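Long-range contact in type III secretion T3S chaperone (Chlamydia trachomatis, PDB 3K29), which is probably the YscO homolog of the chlamydial type III secretion apparatus, a coiled-coil protein likely to act there as a chaperone: residues Val3-Lys14 with Glu122-Trp132. Residues are numbered along the deposited sequence; the frame is centred on the assembly and turned at random.
Sequences VRYPLEPVLSIK and EEKTRLHKEEW
Leu-11 is a knob in the antiparallel coiled-coil hairpin formed by helices 8-66 and 70-160, whose axes here approach to 9.3 Å, set into a hole of Glu-122, Thr-125, Arg-126 and Lys-129. With CG anti to the backbone N (chi1 -176°), its forked, apolar end is carried toward helix 70-160, and the fork sends CD2 to Lys-129 CD at 3.6 Å and CD1 to Glu-122 OE2 and the backbone N of Arg-126. Beside it, the small methyl CG2 of Thr-125 packs on Leu-11 CB where the backbones run close. Lys-14 CD lies 3.2 Å from Thr-125 OG1, and its CB packs on CB of Glu-122.

Ahead of helix 8-66 the chain brings Tyr-5 and Pro-6 against Lys-129 and Trp-132. The flat phenol ring of Tyr-5 can lie on helix backbone, Lys-129 CA standing 3.7 Å from its centroid in a CH-pi contact, while Leu-7 N covers the opposite face. The indole of Trp-132 is wide enough to take Tyr-5 CA over its six-membered ring and compact Pro-6, by CD, over its five-membered ring. The aromatic planes meet obliquely, at 54°.

One salt bridge crosses. Lys-129 is long enough to pass Tyr-5, and its NZ meets Glu-8 OE1 on the syn side at 3.2 Å, 24° out of the carboxylate plane.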
loop_
_atom_site.group_PDB
_atom_site.type_symbol
_atom_site.label_atom_id
_atom_site.label_comp_id
_atom_site.label_asym_id
_atom_site.label_seq_id
_atom_site.Cartn_x
_atom_site.Cartn_y
_atom_site.Cartn_z
ATOM N N VAL A 3 33.476 17.444 10.916
ATOM C CA VAL A 3 33.077 17.352 9.500
ATOM C C VAL A 3 32.060 16.210 9.294
ATOM O O VAL A 3 32.426 15.029 9.251
ATOM C CB VAL A 3 34.301 17.119 8.558
ATOM C CG1 VAL A 3 33.880 17.205 7.070
ATOM C CG2 VAL A 3 35.483 18.071 8.906
ATOM N N ARG A 4 30.790 16.586 9.183
ATOM C CA ARG A 4 29.696 15.662 8.922
ATOM C C ARG A 4 29.371 15.632 7.423
ATOM O O ARG A 4 29.833 16.479 6.657
ATOM C CB ARG A 4 28.463 16.117 9.703
ATOM C CG ARG A 4 28.760 16.681 11.080
ATOM C CD ARG A 4 28.763 15.600 12.136
ATOM N NE ARG A 4 28.824 16.185 13.470
ATOM C CZ ARG A 4 28.741 15.498 14.608
ATOM N NH1 ARG A 4 28.584 14.177 14.593
ATOM N NH2 ARG A 4 28.815 16.142 15.768
ATOM N N TYR A 5 28.553 14.673 7.010
ATOM C CA TYR A 5 28.171 14.525 5.612
ATOM C C TYR A 5 27.450 15.770 5.089
ATOM O O TYR A 5 26.487 16.209 5.707
ATOM C CB TYR A 5 27.274 13.294 5.459
ATOM C CG TYR A 5 26.796 13.045 4.059
ATOM C CD1 TYR A 5 27.676 13.068 2.984
ATOM C CD2 TYR A 5 25.456 12.771 3.809
ATOM C CE1 TYR A 5 27.236 12.840 1.694
ATOM C CE2 TYR A 5 25.003 12.526 2.527
ATOM C CZ TYR A 5 25.906 12.572 1.469
ATOM O OH TYR A 5 25.459 12.334 0.180
ATOM N N PRO A 6 27.917 16.350 3.959
ATOM C CA PRO A 6 27.335 17.627 3.494
ATOM C C PRO A 6 25.854 17.512 3.162
ATOM O O PRO A 6 25.108 18.499 3.220
ATOM C CB PRO A 6 28.131 17.908 2.217
ATOM C CG PRO A 6 29.437 17.315 2.482
ATOM C CD PRO A 6 29.123 16.012 3.180
ATOM N N LEU A 7 25.435 16.308 2.791
ATOM C CA LEU A 7 24.067 16.107 2.373
ATOM C C LEU A 7 23.264 15.352 3.460
ATOM O O LEU A 7 22.242 14.712 3.196
ATOM C CB LEU A 7 24.005 15.449 0.979
ATOM C CG LEU A 7 24.481 16.260 -0.239
ATOM C CD1 LEU A 7 24.363 15.393 -1.482
ATOM C CD2 LEU A 7 23.670 17.522 -0.430
ATOM N N GLU A 8 23.724 15.485 4.700
ATOM C CA GLU A 8 22.985 14.952 5.831
ATOM C C GLU A 8 21.505 15.406 5.829
ATOM O O GLU A 8 20.611 14.588 6.071
ATOM C CB GLU A 8 23.665 15.297 7.151
ATOM C CG GLU A 8 23.167 14.438 8.284
ATOM C CD GLU A 8 23.437 12.953 8.072
ATOM O OE1 GLU A 8 24.307 12.586 7.247
ATOM O OE2 GLU A 8 22.775 12.142 8.751
ATOM N N PRO A 9 21.244 16.707 5.557
ATOM C CA PRO A 9 19.838 17.132 5.535
ATOM C C PRO A 9 18.955 16.405 4.496
ATOM O O PRO A 9 17.767 16.196 4.754
ATOM C CB PRO A 9 19.921 18.613 5.231
ATOM C CG PRO A 9 21.316 19.030 5.773
ATOM C CD PRO A 9 22.176 17.851 5.413
ATOM N N VAL A 10 19.518 16.048 3.345
ATOM C CA VAL A 10 18.795 15.297 2.318
ATOM C C VAL A 10 18.559 13.854 2.825
ATOM O O VAL A 10 17.448 13.345 2.739
ATOM C CB VAL A 10 19.568 15.287 0.985
ATOM C CG1 VAL A 10 18.967 14.289 0.008
ATOM C CG2 VAL A 10 19.607 16.691 0.376
ATOM N N LEU A 11 19.581 13.220 3.404
ATOM C CA LEU A 11 19.401 11.876 3.937
ATOM C C LEU A 11 18.308 11.835 5.032
ATOM O O LEU A 11 17.396 10.983 4.989
ATOM C CB LEU A 11 20.733 11.326 4.442
ATOM C CG LEU A 11 20.843 9.887 4.971
ATOM C CD1 LEU A 11 20.573 8.839 3.886
ATOM C CD2 LEU A 11 22.228 9.698 5.563
ATOM N N SER A 12 18.379 12.772 5.978
ATOM C CA SER A 12 17.389 12.904 7.048
ATOM C C SER A 12 15.985 12.954 6.454
ATOM O O SER A 12 15.097 12.170 6.833
ATOM C CB SER A 12 17.680 14.172 7.855
ATOM O OG SER A 12 17.191 14.046 9.164
ATOM N N ILE A 13 15.810 13.830 5.466
ATOM C CA ILE A 13 14.533 13.955 4.758
ATOM C C ILE A 13 14.065 12.660 4.077
ATOM O O ILE A 13 12.894 12.326 4.158
ATOM C CB ILE A 13 14.560 15.120 3.764
ATOM C CG1 ILE A 13 14.474 16.441 4.536
ATOM C CG2 ILE A 13 13.425 14.995 2.689
ATOM C CD1 ILE A 13 14.903 17.628 3.737
ATOM N N LYS A 14 14.988 11.936 3.455
ATOM C CA LYS A 14 14.667 10.742 2.687
ATOM C C LYS A 14 14.253 9.578 3.607
ATOM O O LYS A 14 13.413 8.733 3.240
ATOM C CB LYS A 14 15.840 10.362 1.810
ATOM C CG LYS A 14 15.948 11.282 0.584
ATOM C CD LYS A 14 16.934 10.701 -0.407
ATOM C CE LYS A 14 16.545 10.966 -1.870
ATOM N NZ LYS A 14 15.783 12.230 -2.135
ATOM N N GLU A 122 16.285 6.752 -0.909
ATOM C CA GLU A 122 16.971 6.874 0.366
ATOM C C GLU A 122 18.276 6.070 0.320
ATOM O O GLU A 122 19.333 6.528 0.793
ATOM C CB GLU A 122 16.060 6.397 1.513
ATOM C CG GLU A 122 16.655 6.581 2.940
ATOM C CD GLU A 122 17.686 5.519 3.348
ATOM O OE1 GLU A 122 17.600 4.339 2.909
ATOM O OE2 GLU A 122 18.605 5.880 4.128
ATOM N N GLU A 123 18.207 4.869 -0.250
ATOM C CA GLU A 123 19.389 4.049 -0.335
ATOM C C GLU A 123 20.466 4.626 -1.266
ATOM O O GLU A 123 21.651 4.505 -0.979
ATOM C CB GLU A 123 19.034 2.625 -0.746
ATOM C CG GLU A 123 20.246 1.728 -0.801
ATOM C CD GLU A 123 20.749 1.327 0.590
ATOM O OE1 GLU A 123 21.475 0.324 0.657
ATOM O OE2 GLU A 123 20.411 1.985 1.613
ATOM N N LYS A 124 20.069 5.226 -2.382
ATOM C CA LYS A 124 21.028 5.954 -3.213
ATOM C C LYS A 124 21.789 7.018 -2.388
ATOM O O LYS A 124 23.008 7.081 -2.452
ATOM C CB LYS A 124 20.345 6.584 -4.429
ATOM C CG LYS A 124 21.305 7.220 -5.475
ATOM C CD LYS A 124 20.547 7.596 -6.765
ATOM C CE LYS A 124 20.359 6.386 -7.698
ATOM N NZ LYS A 124 18.990 6.296 -8.297
ATOM N N THR A 125 21.066 7.830 -1.609
ATOM C CA THR A 125 21.696 8.833 -0.735
ATOM C C THR A 125 22.549 8.221 0.380
ATOM O O THR A 125 23.638 8.733 0.640
ATOM C CB THR A 125 20.679 9.858 -0.159
ATOM O OG1 THR A 125 19.986 10.459 -1.255
ATOM C CG2 THR A 125 21.401 10.980 0.703
ATOM N N ARG A 126 22.069 7.139 1.007
ATOM C CA ARG A 126 22.838 6.445 2.031
ATOM C C ARG A 126 24.185 5.962 1.431
ATOM O O ARG A 126 25.249 6.135 2.031
ATOM C CB ARG A 126 22.022 5.287 2.636
ATOM C CG ARG A 126 22.587 4.723 3.953
ATOM C CD ARG A 126 22.348 3.215 4.096
ATOM N NE ARG A 126 22.867 2.477 2.933
ATOM C CZ ARG A 126 24.142 2.132 2.748
ATOM N NH1 ARG A 126 25.067 2.434 3.659
ATOM N NH2 ARG A 126 24.499 1.490 1.642
ATOM N N LEU A 127 24.134 5.394 0.229
ATOM C CA LEU A 127 25.335 4.917 -0.430
ATOM C C LEU A 127 26.309 6.069 -0.690
ATOM O O LEU A 127 27.535 5.903 -0.550
ATOM C CB LEU A 127 25.009 4.186 -1.732
ATOM C CG LEU A 127 26.184 3.321 -2.234
ATOM C CD1 LEU A 127 26.452 2.109 -1.317
ATOM C CD2 LEU A 127 25.980 2.868 -3.671
ATOM N N HIS A 128 25.775 7.229 -1.074
ATOM C CA HIS A 128 26.653 8.382 -1.335
ATOM C C HIS A 128 27.288 8.947 -0.063
ATOM O O HIS A 128 28.386 9.497 -0.128
ATOM C CB HIS A 128 25.965 9.502 -2.123
ATOM C CG HIS A 128 25.528 9.105 -3.494
ATOM N ND1 HIS A 128 26.018 7.991 -4.139
ATOM C CD2 HIS A 128 24.644 9.678 -4.347
ATOM C CE1 HIS A 128 25.450 7.889 -5.327
ATOM N NE2 HIS A 128 24.613 8.900 -5.480
ATOM N N LYS A 129 26.582 8.848 1.070
ATOM C CA LYS A 129 27.133 9.195 2.392
ATOM C C LYS A 129 28.277 8.265 2.773
ATOM O O LYS A 129 29.307 8.687 3.322
ATOM C CB LYS A 129 26.047 9.128 3.466
ATOM C CG LYS A 129 26.604 8.978 4.837
ATOM C CD LYS A 129 25.772 9.707 5.817
ATOM C CE LYS A 129 26.421 9.640 7.156
ATOM N NZ LYS A 129 25.342 9.748 8.147
ATOM N N GLU A 130 28.068 6.983 2.494
ATOM C CA GLU A 130 29.077 5.997 2.713
ATOM C C GLU A 130 30.320 6.314 1.888
ATOM O O GLU A 130 31.435 6.282 2.406
ATOM C CB GLU A 130 28.538 4.628 2.336
ATOM C CG GLU A 130 29.267 3.514 2.980
ATOM C CD GLU A 130 28.557 2.200 2.740
ATOM O OE1 GLU A 130 28.017 1.648 3.727
ATOM O OE2 GLU A 130 28.517 1.744 1.566
ATOM N N GLU A 131 30.124 6.632 0.611
ATOM C CA GLU A 131 31.258 6.898 -0.276
ATOM C C GLU A 131 31.913 8.250 -0.004
ATOM O O GLU A 131 33.115 8.383 -0.191
ATOM C CB GLU A 131 30.867 6.781 -1.741
ATOM C CG GLU A 131 30.421 5.393 -2.122
ATOM C CD GLU A 131 29.678 5.381 -3.423
ATOM O OE1 GLU A 131 29.238 6.477 -3.851
ATOM O OE2 GLU A 131 29.529 4.278 -4.017
ATOM N N TRP A 132 31.137 9.238 0.443
ATOM C CA TRP A 132 31.715 10.522 0.877
ATOM C C TRP A 132 32.614 10.292 2.095
ATOM O O TRP A 132 33.747 10.756 2.138
ATOM C CB TRP A 132 30.635 11.546 1.228
ATOM C CG TRP A 132 31.195 12.692 2.043
ATOM C CD1 TRP A 132 31.750 13.848 1.562
ATOM C CD2 TRP A 132 31.289 12.762 3.484
ATOM N NE1 TRP A 132 32.194 14.621 2.604
ATOM C CE2 TRP A 132 31.925 13.986 3.795
ATOM C CE3 TRP A 132 30.897 11.900 4.538
ATOM C CZ2 TRP A 132 32.161 14.397 5.121
ATOM C CZ3 TRP A 132 31.156 12.279 5.868
ATOM C CH2 TRP A 132 31.769 13.536 6.143
#